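Putative uncharacterized protein (Chaetomium thermophilum, PDB 5T8V) forms the C-terminal HEAT-repeat part of the Scc2 cohesin loader, which probably helps load cohesin onto chromatin. Local coordinates at residues 864-869 / 904-909; 870-875 / 908-913; 879-884 / 919-924. All coordinates share one frame; numbering follows the deposited sequence.

The three contacts follow one another through a helical portion of the solenoid, pairing residues 864-884 with residues 904-924. Interactions 1 and 2 have centres about 8 Å apart and both draw on helix 900-910; they share E909, and I869 CG2 of the first lies 4.0 Å from L910 CD1 of the second. Interaction 3 joins helix 878-891 to helix 919-935, its centre about 11 Å from that of interaction 2, where I872 packs on S881, and about 14 Å from that of interaction 1, where Y868 packs on V880 and V884. All three lie on the same side of the chain's centre, as structural packing between successive helices and turns.

Interaction 1. Residues 864-869 / 904-909; sequences LLRPYI and TDVRKE
R866 reaches over to helix 900-910 and joins its guanidinium to the carboxylate of E909. From CB, the chain sets out with CG anti to the backbone N (chi1 -167°) and then bends at chi2; the side chain also touches F902, and its contacts with 904-909 begin at the guanidinium. CZ has V906 CG2 over the centre of one face, 4.1 Å away. NH1 makes the stronger bond, 2.6 Å to E909 OE1 with an N-H...O angle of 155°; OE1 lies close to the guanidinium plane, whereas NH1 meets that oxygen from above the carboxylate plane. NH2 adds a weak bond of 3.1 Å to E909 OE2 and passes 3.3 Å from D905 CB. The two flat groups are turned 42° against each other. D905 OD1 is bonded to Q901, and D905 OD2 stays 4.5 Å from R866 NH2, beyond a salt bridge. A leucine in place of R866 would probably leave the E909 carboxylate without its charged mate and V906 CG2 without the flat group it lies over. A salt bridge using both E909 oxygens, one of them weakly, with D905 nearby, would be expected to favour the charged forms and to tie helix 866-870 to helix 900-910 electrostatically.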
ATOM      1  N   LEU A 864     -17.386   6.215  52.424  1.00 66.58           N
ATOM      2  CA  LEU A 864     -16.471   5.092  52.246  1.00 64.71           C
ATOM      3  C   LEU A 864     -15.025   5.562  52.181  1.00 54.80           C
ATOM      4  O   LEU A 864     -14.115   4.817  52.559  1.00 51.91           O
ATOM      5  CB  LEU A 864     -16.830   4.314  50.980  1.00 70.91           C
ATOM      6  CG  LEU A 864     -18.285   3.853  50.871  1.00 74.68           C
ATOM      7  CD1 LEU A 864     -18.484   3.030  49.610  1.00 74.70           C
ATOM      8  CD2 LEU A 864     -18.717   3.063  52.102  1.00 76.10           C
ATOM      9  N   LEU A 865     -14.795   6.786  51.702  1.00 64.88           N
ATOM     10  CA  LEU A 865     -13.467   7.382  51.741  1.00 58.55           C
ATOM     11  C   LEU A 865     -13.105   7.906  53.123  1.00 57.34           C
ATOM     12  O   LEU A 865     -11.945   8.266  53.345  1.00 58.38           O
ATOM     13  CB  LEU A 865     -13.376   8.524  50.725  1.00 54.67           C
ATOM     14  CG  LEU A 865     -13.740   8.176  49.279  1.00 53.97           C
ATOM     15  CD1 LEU A 865     -13.678   9.415  48.402  1.00 53.48           C
ATOM     16  CD2 LEU A 865     -12.827   7.089  48.729  1.00 53.30           C
ATOM     17  N   ARG A 866     -14.065   7.947  54.051  1.00 61.50           N
ATOM     18  CA  ARG A 866     -13.839   8.480  55.397  1.00 59.84           C
ATOM     19  C   ARG A 866     -12.542   8.007  56.044  1.00 58.34           C
ATOM     20  O   ARG A 866     -11.776   8.858  56.514  1.00 57.11           O
ATOM     21  CB  ARG A 866     -15.041   8.101  56.275  1.00 61.17           C
ATOM     22  CG  ARG A 866     -15.103   8.825  57.605  1.00 61.02           C
ATOM     23  CD  ARG A 866     -15.556  10.261  57.426  1.00 60.79           C
ATOM     24  NE  ARG A 866     -15.721  10.939  58.709  1.00 60.93           N
ATOM     25  CZ  ARG A 866     -14.722  11.451  59.419  1.00 60.24           C
ATOM     26  NH1 ARG A 866     -13.472  11.361  58.977  1.00 59.76           N
ATOM     27  NH2 ARG A 866     -14.970  12.049  60.576  1.00 59.94           N
ATOM     28  N   PRO A 867     -12.234   6.708  56.111  1.00 56.81           N
ATOM     29  CA  PRO A 867     -10.993   6.294  56.788  1.00 56.98           C
ATOM     30  C   PRO A 867      -9.730   6.785  56.102  1.00 56.12           C
ATOM     31  O   PRO A 867      -8.693   6.904  56.765  1.00 56.33           O
ATOM     32  CB  PRO A 867     -11.080   4.762  56.776  1.00 58.05           C
ATOM     33  CG  PRO A 867     -11.989   4.441  55.644  1.00 58.32           C
ATOM     34  CD  PRO A 867     -12.987   5.553  55.591  1.00 58.13           C
ATOM     35  N   TYR A 868      -9.777   7.071  54.798  1.00 55.18           N
ATOM     36  CA  TYR A 868      -8.603   7.616  54.126  1.00 53.84           C
ATOM     37  C   TYR A 868      -8.235   8.991  54.669  1.00 54.25           C
ATOM     38  O   TYR A 868      -7.055   9.355  54.678  1.00 54.59           O
ATOM     39  CB  TYR A 868      -8.842   7.695  52.618  1.00 52.79           C
ATOM     40  CG  TYR A 868      -8.827   6.358  51.911  1.00 52.72           C
ATOM     41  CD1 TYR A 868      -7.650   5.633  51.783  1.00 52.73           C
ATOM     42  CD2 TYR A 868      -9.983   5.829  51.355  1.00 53.05           C
ATOM     43  CE1 TYR A 868      -7.627   4.412  51.134  1.00 53.28           C
ATOM     44  CE2 TYR A 868      -9.971   4.610  50.701  1.00 53.88           C
ATOM     45  CZ  TYR A 868      -8.789   3.907  50.593  1.00 54.31           C
ATOM     46  OH  TYR A 868      -8.771   2.693  49.943  1.00 55.44           O
ATOM     47  N   ILE A 869      -9.223   9.764  55.127  1.00 58.63           N
ATOM     48  CA  ILE A 869      -8.941  11.096  55.651  1.00 59.14           C
ATOM     49  C   ILE A 869      -8.229  11.002  56.995  1.00 60.31           C
ATOM     50  O   ILE A 869      -7.276  11.744  57.261  1.00 61.08           O
ATOM     51  CB  ILE A 869     -10.242  11.918  55.760  1.00 59.36           C
ATOM     52  CG1 ILE A 869     -10.768  12.292  54.372  1.00 59.50           C
ATOM     53  CG2 ILE A 869     -10.022  13.193  56.577  1.00 58.78           C
ATOM     54  CD1 ILE A 869     -11.623  11.229  53.727  1.00 60.19           C
ATOM     55  N   THR A 904     -17.786  19.063  60.339  1.00 62.55           N
ATOM     56  CA  THR A 904     -17.018  19.395  61.535  1.00 61.21           C
ATOM     57  C   THR A 904     -15.964  18.330  61.826  1.00 59.94           C
ATOM     58  O   THR A 904     -14.776  18.637  61.993  1.00 59.34           O
ATOM     59  CB  THR A 904     -17.965  19.561  62.727  1.00 60.85           C
ATOM     60  OG1 THR A 904     -18.901  20.611  62.452  1.00 61.11           O
ATOM     61  CG2 THR A 904     -17.196  19.898  63.997  1.00 59.78           C
ATOM     62  N   ASP A 905     -16.387  17.065  61.890  1.00 64.39           N
ATOM     63  CA  ASP A 905     -15.453  15.981  62.174  1.00 65.01           C
ATOM     64  C   ASP A 905     -14.330  15.943  61.144  1.00 63.47           C
ATOM     65  O   ASP A 905     -13.151  15.836  61.498  1.00 62.51           O
ATOM     66  CB  ASP A 905     -16.193  14.645  62.206  1.00 67.32           C
ATOM     67  CG  ASP A 905     -17.184  14.554  63.348  1.00 69.69           C
ATOM     68  OD1 ASP A 905     -16.937  15.172  64.406  1.00 69.74           O
ATOM     69  OD2 ASP A 905     -18.213  13.864  63.187  1.00 71.89           O
ATOM     70  N   VAL A 906     -14.681  16.027  59.859  1.00 50.82           N
ATOM     71  CA  VAL A 906     -13.668  15.984  58.808  1.00 49.44           C
ATOM     72  C   VAL A 906     -12.629  17.074  59.029  1.00 47.60           C
ATOM     73  O   VAL A 906     -11.421  16.829  58.944  1.00 46.32           O
ATOM     74  CB  VAL A 906     -14.326  16.099  57.421  1.00 51.02           C
ATOM     75  CG1 VAL A 906     -13.275  16.330  56.334  1.00 50.99           C
ATOM     76  CG2 VAL A 906     -15.122  14.839  57.113  1.00 52.07           C
ATOM     77  N   ARG A 907     -13.080  18.297  59.320  1.00 50.34           N
ATOM     78  CA  ARG A 907     -12.132  19.382  59.554  1.00 50.04           C
ATOM     79  C   ARG A 907     -11.243  19.086  60.754  1.00 50.01           C
ATOM     80  O   ARG A 907     -10.023  19.282  60.693  1.00 50.16           O
ATOM     81  CB  ARG A 907     -12.865  20.706  59.755  1.00 49.91           C
ATOM     82  CG  ARG A 907     -11.929  21.867  60.062  1.00 49.84           C
ATOM     83  CD  ARG A 907     -12.624  23.210  59.919  1.00 51.26           C
ATOM     84  NE  ARG A 907     -13.710  23.374  60.877  1.00 52.28           N
ATOM     85  CZ  ARG A 907     -14.480  24.454  60.957  1.00 53.25           C
ATOM     86  NH1 ARG A 907     -14.290  25.478  60.134  1.00 53.91           N
ATOM     87  NH2 ARG A 907     -15.446  24.510  61.864  1.00 53.40           N
ATOM     88  N   LYS A 908     -11.832  18.613  61.856  1.00 53.43           N
ATOM     89  CA  LYS A 908     -11.030  18.336  63.044  1.00 53.61           C
ATOM     90  C   LYS A 908      -9.998  17.243  62.787  1.00 52.97           C
ATOM     91  O   LYS A 908      -8.910  17.272  63.374  1.00 51.38           O
ATOM     92  CB  LYS A 908     -11.934  17.951  64.216  1.00 55.16           C
ATOM     93  CG  LYS A 908     -12.507  19.148  64.970  1.00 55.86           C
ATOM     94  CD  LYS A 908     -13.088  18.738  66.318  1.00 56.66           C
ATOM     95  CE  LYS A 908     -14.601  18.872  66.353  1.00 57.50           C
ATOM     96  NZ  LYS A 908     -15.043  20.288  66.514  1.00 57.18           N
ATOM     97  N   GLU A 909     -10.313  16.278  61.921  1.00 48.56           N
ATOM     98  CA  GLU A 909      -9.355  15.245  61.548  1.00 50.01           C
ATOM     99  C   GLU A 909      -8.405  15.690  60.445  1.00 48.68           C
ATOM    100  O   GLU A 909      -7.421  14.993  60.177  1.00 47.87           O
ATOM    101  CB  GLU A 909     -10.086  13.982  61.085  1.00 53.96           C
ATOM    102  CG  GLU A 909     -11.036  13.390  62.114  1.00 57.25           C
ATOM    103  CD  GLU A 909     -11.706  12.122  61.620  1.00 58.82           C
ATOM    104  OE1 GLU A 909     -11.403  11.690  60.487  1.00 58.59           O
ATOM    105  OE2 GLU A 909     -12.537  11.559  62.366  1.00 59.87           O
TER

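Interaction 2. Residues 870-875 / 908-913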
ATOM      1  N   ALA A 870      -8.683  10.099  57.866  1.00 67.88           N
ATOM      2  CA  ALA A 870      -8.093   9.994  59.196  1.00 68.92           C
ATOM      3  C   ALA A 870      -6.624   9.599  59.130  1.00 69.89           C
ATOM      4  O   ALA A 870      -5.839   9.985  60.005  1.00 70.49           O
ATOM      5  CB  ALA A 870      -8.875   8.985  60.037  1.00 69.02           C
ATOM      6  N   SER A 871      -6.231   8.842  58.110  1.00 58.64           N
ATOM      7  CA  SER A 871      -4.864   8.357  57.984  1.00 60.00           C
ATOM      8  C   SER A 871      -3.969   9.286  57.174  1.00 61.43           C
ATOM      9  O   SER A 871      -2.792   8.965  56.976  1.00 62.00           O
ATOM     10  CB  SER A 871      -4.859   6.962  57.350  1.00 60.30           C
ATOM     11  OG  SER A 871      -5.462   6.979  56.067  1.00 59.93           O
ATOM     12  N   ILE A 872      -4.485  10.424  56.701  1.00 60.15           N
ATOM     13  CA  ILE A 872      -3.656  11.354  55.940  1.00 60.94           C
ATOM     14  C   ILE A 872      -2.438  11.776  56.749  1.00 62.47           C
ATOM     15  O   ILE A 872      -1.377  12.069  56.183  1.00 63.26           O
ATOM     16  CB  ILE A 872      -4.490  12.577  55.501  1.00 59.46           C
ATOM     17  CG1 ILE A 872      -5.470  12.180  54.394  1.00 58.45           C
ATOM     18  CG2 ILE A 872      -3.586  13.719  55.018  1.00 59.31           C
ATOM     19  CD1 ILE A 872      -6.474  13.256  54.029  1.00 57.99           C
ATOM     20  N   GLY A 873      -2.561  11.804  58.077  1.00 66.23           N
ATOM     21  CA  GLY A 873      -1.489  12.329  58.905  1.00 67.96           C
ATOM     22  C   GLY A 873      -0.163  11.618  58.714  1.00 70.54           C
ATOM     23  O   GLY A 873       0.896  12.244  58.809  1.00 70.80           O
ATOM     24  N   THR A 874      -0.197  10.314  58.441  1.00 81.81           N
ATOM     25  CA  THR A 874       1.034   9.534  58.364  1.00 84.42           C
ATOM     26  C   THR A 874       1.062   8.624  57.143  1.00 88.95           C
ATOM     27  O   THR A 874       2.142   8.288  56.648  1.00 89.39           O
ATOM     28  CB  THR A 874       1.212   8.703  59.637  1.00 84.82           C
ATOM     29  OG1 THR A 874       1.151   9.563  60.782  1.00 84.86           O
ATOM     30  CG2 THR A 874       2.556   7.972  59.623  1.00 85.26           C
ATOM     31  N   SER A 875      -0.111   8.210  56.657  1.00 60.42           N
ATOM     32  CA  SER A 875      -0.179   7.349  55.481  1.00 61.94           C
ATOM     33  C   SER A 875       0.729   7.895  54.387  1.00 57.68           C
ATOM     34  O   SER A 875       0.462   8.963  53.824  1.00 57.57           O
ATOM     35  CB  SER A 875      -1.619   7.230  54.976  1.00 66.20           C
ATOM     36  OG  SER A 875      -1.683   6.437  53.801  1.00 69.01           O
ATOM     37  N   LYS A 908     -11.832  18.613  61.856  1.00 53.43           N
ATOM     38  CA  LYS A 908     -11.030  18.336  63.044  1.00 53.61           C
ATOM     39  C   LYS A 908      -9.998  17.243  62.787  1.00 52.97           C
ATOM     40  O   LYS A 908      -8.910  17.272  63.374  1.00 51.38           O
ATOM     41  CB  LYS A 908     -11.934  17.951  64.216  1.00 55.16           C
ATOM     42  CG  LYS A 908     -12.507  19.148  64.970  1.00 55.86           C
ATOM     43  CD  LYS A 908     -13.088  18.738  66.318  1.00 56.66           C
ATOM     44  CE  LYS A 908     -14.601  18.872  66.353  1.00 57.50           C
ATOM     45  NZ  LYS A 908     -15.043  20.288  66.514  1.00 57.18           N
ATOM     46  N   GLU A 909     -10.313  16.278  61.921  1.00 48.56           N
ATOM     47  CA  GLU A 909      -9.355  15.245  61.548  1.00 50.01           C
ATOM     48  C   GLU A 909      -8.405  15.690  60.445  1.00 48.68           C
ATOM     49  O   GLU A 909      -7.421  14.993  60.177  1.00 47.87           O
ATOM     50  CB  GLU A 909     -10.086  13.982  61.085  1.00 53.96           C
ATOM     51  CG  GLU A 909     -11.036  13.390  62.114  1.00 57.25           C
ATOM     52  CD  GLU A 909     -11.706  12.122  61.620  1.00 58.82           C
ATOM     53  OE1 GLU A 909     -11.403  11.690  60.487  1.00 58.59           O
ATOM     54  OE2 GLU A 909     -12.537  11.559  62.366  1.00 59.87           O
ATOM     55  N   LEU A 910      -8.674  16.830  59.809  1.00 50.66           N
ATOM     56  CA  LEU A 910      -7.941  17.259  58.629  1.00 50.54           C
ATOM     57  C   LEU A 910      -7.049  18.467  58.879  1.00 51.39           C
ATOM     58  O   LEU A 910      -6.223  18.790  58.020  1.00 51.90           O
ATOM     59  CB  LEU A 910      -8.929  17.585  57.498  1.00 50.10           C
ATOM     60  CG  LEU A 910      -8.372  17.719  56.083  1.00 49.42           C
ATOM     61  CD1 LEU A 910      -7.842  16.378  55.596  1.00 49.08           C
ATOM     62  CD2 LEU A 910      -9.452  18.244  55.152  1.00 49.83           C
ATOM     63  N   LEU A 911      -7.192  19.139  60.015  1.00 61.93           N
ATOM     64  CA  LEU A 911      -6.376  20.307  60.310  1.00 62.98           C
ATOM     65  C   LEU A 911      -4.981  19.919  60.796  1.00 63.02           C
ATOM     66  O   LEU A 911      -3.990  20.450  60.279  1.00 65.50           O
ATOM     67  CB  LEU A 911      -7.065  21.191  61.349  1.00 64.58           C
ATOM     68  CG  LEU A 911      -6.402  22.555  61.539  1.00 67.42           C
ATOM     69  CD1 LEU A 911      -7.455  23.643  61.664  1.00 67.47           C
ATOM     70  CD2 LEU A 911      -5.482  22.550  62.755  1.00 70.39           C
ATOM     71  N   PRO A 912      -4.845  19.020  61.778  1.00 62.41           N
ATOM     72  CA  PRO A 912      -3.496  18.746  62.309  1.00 62.03           C
ATOM     73  C   PRO A 912      -2.506  18.267  61.262  1.00 60.30           C
ATOM     74  O   PRO A 912      -1.299  18.498  61.420  1.00 60.14           O
ATOM     75  CB  PRO A 912      -3.751  17.677  63.383  1.00 63.81           C
ATOM     76  CG  PRO A 912      -5.094  17.128  63.090  1.00 64.06           C
ATOM     77  CD  PRO A 912      -5.873  18.239  62.490  1.00 62.85           C
ATOM     78  N   VAL A 913      -2.967  17.613  60.191  1.00 43.54           N
ATOM     79  CA  VAL A 913      -2.054  17.142  59.154  1.00 42.98           C
ATOM     80  C   VAL A 913      -1.391  18.284  58.403  1.00 41.52           C
ATOM     81  O   VAL A 913      -0.418  18.055  57.676  1.00 41.26           O
ATOM     82  CB  VAL A 913      -2.775  16.224  58.141  1.00 42.91           C
ATOM     83  CG1 VAL A 913      -3.584  15.148  58.867  1.00 44.83           C
ATOM     84  CG2 VAL A 913      -3.668  17.028  57.202  1.00 41.56           C
TER
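Two inter-helical turns of the HEAT-repeat solenoid meet through I872, G873, L910 and V913: the loop leading from helix 866-870 to helix 878-891, and the turn in which helix 900-910 gives way to a 3-10 segment. The backbones come nearest at G873 and V913, whose CA atoms are 4.9 Å apart. Here V913 CG1 rests against the glycine backbone, 3.5 Å from G873 CA and 3.6 Å from G873 N, so a methyl group meets main chain instead of a side chain. The other branch, V913 CG2, takes the crowded position between its own backbone N and carbonyl carbon and touches I872 CG2 at 4.0 Å. I872 uses two branches: CG2 faces the valine, while the far methyl CD1 meets L910 CD1 at 3.8 Å. L910 also touches V925, C928 and L929 of helix 919-935, and I872 leans on S881 and V885 of helix 878-891. Nearer the surface, A870 CB lies 3.7 Å from E909 OE1, flanking a carboxylate whose charge is met by R866. The contact between these two turns is thus almost wholly apolar: methyl on methyl and methyl on backbone, consistent with dispersion and the exclusion of water, with the charged group kept to the more exposed margin.

Interaction 3. Residues 879-884 / 919-924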
ATOM      1  N   THR A 879      -0.631   9.714  46.830  1.00 60.46           N
ATOM      2  CA  THR A 879      -1.580   9.695  45.722  1.00 59.12           C
ATOM      3  C   THR A 879      -3.008   9.545  46.232  1.00 57.91           C
ATOM      4  O   THR A 879      -3.887  10.351  45.906  1.00 58.40           O
ATOM      5  CB  THR A 879      -1.229   8.553  44.767  1.00 59.61           C
ATOM      6  OG1 THR A 879       0.150   8.647  44.391  1.00 59.82           O
ATOM      7  CG2 THR A 879      -2.095   8.603  43.517  1.00 59.74           C
ATOM      8  N   VAL A 880      -3.256   8.510  47.037  1.00 57.36           N
ATOM      9  CA  VAL A 880      -4.595   8.279  47.575  1.00 56.20           C
ATOM     10  C   VAL A 880      -5.070   9.488  48.370  1.00 54.62           C
ATOM     11  O   VAL A 880      -6.230   9.905  48.263  1.00 54.81           O
ATOM     12  CB  VAL A 880      -4.614   6.993  48.428  1.00 56.89           C
ATOM     13  CG1 VAL A 880      -3.511   7.006  49.477  1.00 57.56           C
ATOM     14  CG2 VAL A 880      -5.968   6.804  49.097  1.00 57.12           C
ATOM     15  N   SER A 881      -4.185  10.071  49.181  1.00 48.25           N
ATOM     16  CA  SER A 881      -4.575  11.202  50.018  1.00 47.68           C
ATOM     17  C   SER A 881      -5.029  12.383  49.166  1.00 47.46           C
ATOM     18  O   SER A 881      -6.137  12.905  49.338  1.00 48.16           O
ATOM     19  CB  SER A 881      -3.410  11.600  50.925  1.00 47.56           C
ATOM     20  OG  SER A 881      -3.040  10.532  51.780  1.00 47.63           O
ATOM     21  N   ARG A 882      -4.177  12.822  48.235  1.00 50.09           N
ATOM     22  CA  ARG A 882      -4.558  13.915  47.349  1.00 49.43           C
ATOM     23  C   ARG A 882      -5.848  13.586  46.611  1.00 46.80           C
ATOM     24  O   ARG A 882      -6.712  14.454  46.430  1.00 46.31           O
ATOM     25  CB  ARG A 882      -3.430  14.216  46.364  1.00 51.70           C
ATOM     26  CG  ARG A 882      -3.523  15.603  45.740  1.00 54.86           C
ATOM     27  CD  ARG A 882      -2.302  15.928  44.892  1.00 57.88           C
ATOM     28  NE  ARG A 882      -2.540  15.694  43.468  1.00 60.45           N
ATOM     29  CZ  ARG A 882      -2.987  16.611  42.612  1.00 62.48           C
ATOM     30  NH1 ARG A 882      -3.169  16.291  41.336  1.00 62.79           N
ATOM     31  NH2 ARG A 882      -3.254  17.847  43.020  1.00 63.44           N
ATOM     32  N   ALA A 883      -6.006  12.328  46.192  1.00 41.82           N
ATOM     33  CA  ALA A 883      -7.227  11.922  45.507  1.00 42.07           C
ATOM     34  C   ALA A 883      -8.453  12.184  46.372  1.00 42.36           C
ATOM     35  O   ALA A 883      -9.400  12.851  45.940  1.00 42.88           O
ATOM     36  CB  ALA A 883      -7.146  10.446  45.121  1.00 41.95           C
ATOM     37  N   VAL A 884      -8.452  11.678  47.609  1.00 43.60           N
ATOM     38  CA  VAL A 884      -9.650  11.791  48.438  1.00 44.53           C
ATOM     39  C   VAL A 884      -9.910  13.245  48.815  1.00 45.45           C
ATOM     40  O   VAL A 884     -11.060  13.701  48.803  1.00 47.28           O
ATOM     41  CB  VAL A 884      -9.545  10.887  49.682  1.00 44.54           C
ATOM     42  CG1 VAL A 884      -9.380   9.432  49.265  1.00 45.22           C
ATOM     43  CG2 VAL A 884      -8.406  11.317  50.592  1.00 43.83           C
ATOM     44  N   ARG A 919       3.944  19.873  50.367  1.00 40.65           N
ATOM     45  CA  ARG A 919       3.282  21.059  49.832  1.00 39.81           C
ATOM     46  C   ARG A 919       2.154  20.691  48.875  1.00 41.34           C
ATOM     47  O   ARG A 919       1.015  21.143  49.039  1.00 41.07           O
ATOM     48  CB  ARG A 919       4.314  21.942  49.130  1.00 39.29           C
ATOM     49  CG  ARG A 919       3.739  23.135  48.368  1.00 37.73           C
ATOM     50  CD  ARG A 919       4.763  23.714  47.405  1.00 38.83           C
ATOM     51  NE  ARG A 919       4.118  24.463  46.323  1.00 38.71           N
ATOM     52  CZ  ARG A 919       4.034  25.788  46.247  1.00 38.88           C
ATOM     53  NH1 ARG A 919       4.567  26.560  47.186  1.00 39.65           N
ATOM     54  NH2 ARG A 919       3.416  26.348  45.217  1.00 39.14           N
ATOM     55  N   ALA A 920       2.458  19.879  47.858  1.00 56.13           N
ATOM     56  CA  ALA A 920       1.481  19.594  46.812  1.00 55.83           C
ATOM     57  C   ALA A 920       0.164  19.099  47.398  1.00 54.24           C
ATOM     58  O   ALA A 920      -0.914  19.436  46.894  1.00 53.40           O
ATOM     59  CB  ALA A 920       2.049  18.569  45.832  1.00 57.22           C
ATOM     60  N   LEU A 921       0.229  18.297  48.461  1.00 39.15           N
ATOM     61  CA  LEU A 921      -0.993  17.844  49.115  1.00 39.06           C
ATOM     62  C   LEU A 921      -1.538  18.908  50.059  1.00 38.16           C
ATOM     63  O   LEU A 921      -2.759  19.061  50.191  1.00 37.96           O
ATOM     64  CB  LEU A 921      -0.732  16.538  49.867  1.00 40.04           C
ATOM     65  CG  LEU A 921      -1.904  15.908  50.627  1.00 40.31           C
ATOM     66  CD1 LEU A 921      -3.170  15.912  49.793  1.00 40.13           C
ATOM     67  CD2 LEU A 921      -1.565  14.475  51.022  1.00 41.74           C
ATOM     68  N   LEU A 922      -0.647  19.661  50.715  1.00 50.60           N
ATOM     69  CA  LEU A 922      -1.098  20.765  51.553  1.00 48.22           C
ATOM     70  C   LEU A 922      -2.011  21.704  50.775  1.00 48.34           C
ATOM     71  O   LEU A 922      -2.903  22.334  51.357  1.00 48.60           O
ATOM     72  CB  LEU A 922       0.088  21.546  52.116  1.00 47.02           C
ATOM     73  CG  LEU A 922      -0.318  22.752  52.975  1.00 46.30           C
ATOM     74  CD1 LEU A 922      -1.284  22.368  54.093  1.00 46.28           C
ATOM     75  CD2 LEU A 922       0.911  23.414  53.554  1.00 47.05           C
ATOM     76  N   ASP A 923      -1.797  21.815  49.463  1.00 45.70           N
ATOM     77  CA  ASP A 923      -2.639  22.672  48.637  1.00 45.63           C
ATOM     78  C   ASP A 923      -4.082  22.179  48.628  1.00 46.21           C
ATOM     79  O   ASP A 923      -5.007  22.899  49.026  1.00 46.68           O
ATOM     80  CB  ASP A 923      -2.063  22.729  47.218  1.00 45.84           C
ATOM     81  CG  ASP A 923      -2.606  23.886  46.407  1.00 45.31           C
ATOM     82  OD1 ASP A 923      -3.841  23.988  46.267  1.00 45.78           O
ATOM     83  OD2 ASP A 923      -1.795  24.696  45.912  1.00 44.72           O
ATOM     84  N   ASP A 924      -4.291  20.938  48.190  1.00 59.76           N
ATOM     85  CA  ASP A 924      -5.648  20.415  48.083  1.00 60.27           C
ATOM     86  C   ASP A 924      -6.312  20.305  49.451  1.00 59.88           C
ATOM     87  O   ASP A 924      -7.522  20.532  49.577  1.00 60.77           O
ATOM     88  CB  ASP A 924      -5.630  19.059  47.381  1.00 60.70           C
ATOM     89  CG  ASP A 924      -5.086  19.143  45.966  1.00 62.46           C
ATOM     90  OD1 ASP A 924      -5.831  19.592  45.071  1.00 62.08           O
ATOM     91  OD2 ASP A 924      -3.918  18.761  45.751  1.00 64.34           O
TER
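R882 starts out with CG anti to its backbone N (chi1 -160°), which places CG beside D924 OD2, 3.2 Å away, and a bend at chi3 follows before the guanidinium; L921 also has CG anti to its backbone N, and chi2 then turns CD1 to R882 and CD2 to S881. The polar half of the contact is a salt bridge in which R882 NH2 donates to D924 OD2 over 3.0 Å at an N-H...O angle of 149°. NH2 approaches on the syn side of that oxygen, moderately out of the carboxylate plane, and OD2 sits at the edge of the guanidinium. The same oxygen also lies 3.4 Å from R882 CD, so one acid borders the arginine from CG to its tip. D924 OD1 pairs with R889 from the same helix as R882, and the carboxylate is thus shared by two arginines, which would be expected to keep it ionised. The apolar half belongs to L921: its CD1 lies 3.4 Å from R882 CA and 3.8 Å from R882 CB, while CD2 turns to S881 CB at 3.4 Å. V885, further along helix 878-891, touches both L921 and D924. The two short helical segments run nearly parallel, at 20° with axes 9.4 Å apart, although helix 900-910 comes between them in the chain. Helix 839-852 packs against T879, V880, R882 and A883, and helix 969-986 against R919, L922 and D923, consistent with the stacked helices of a HEAT-repeat solenoid.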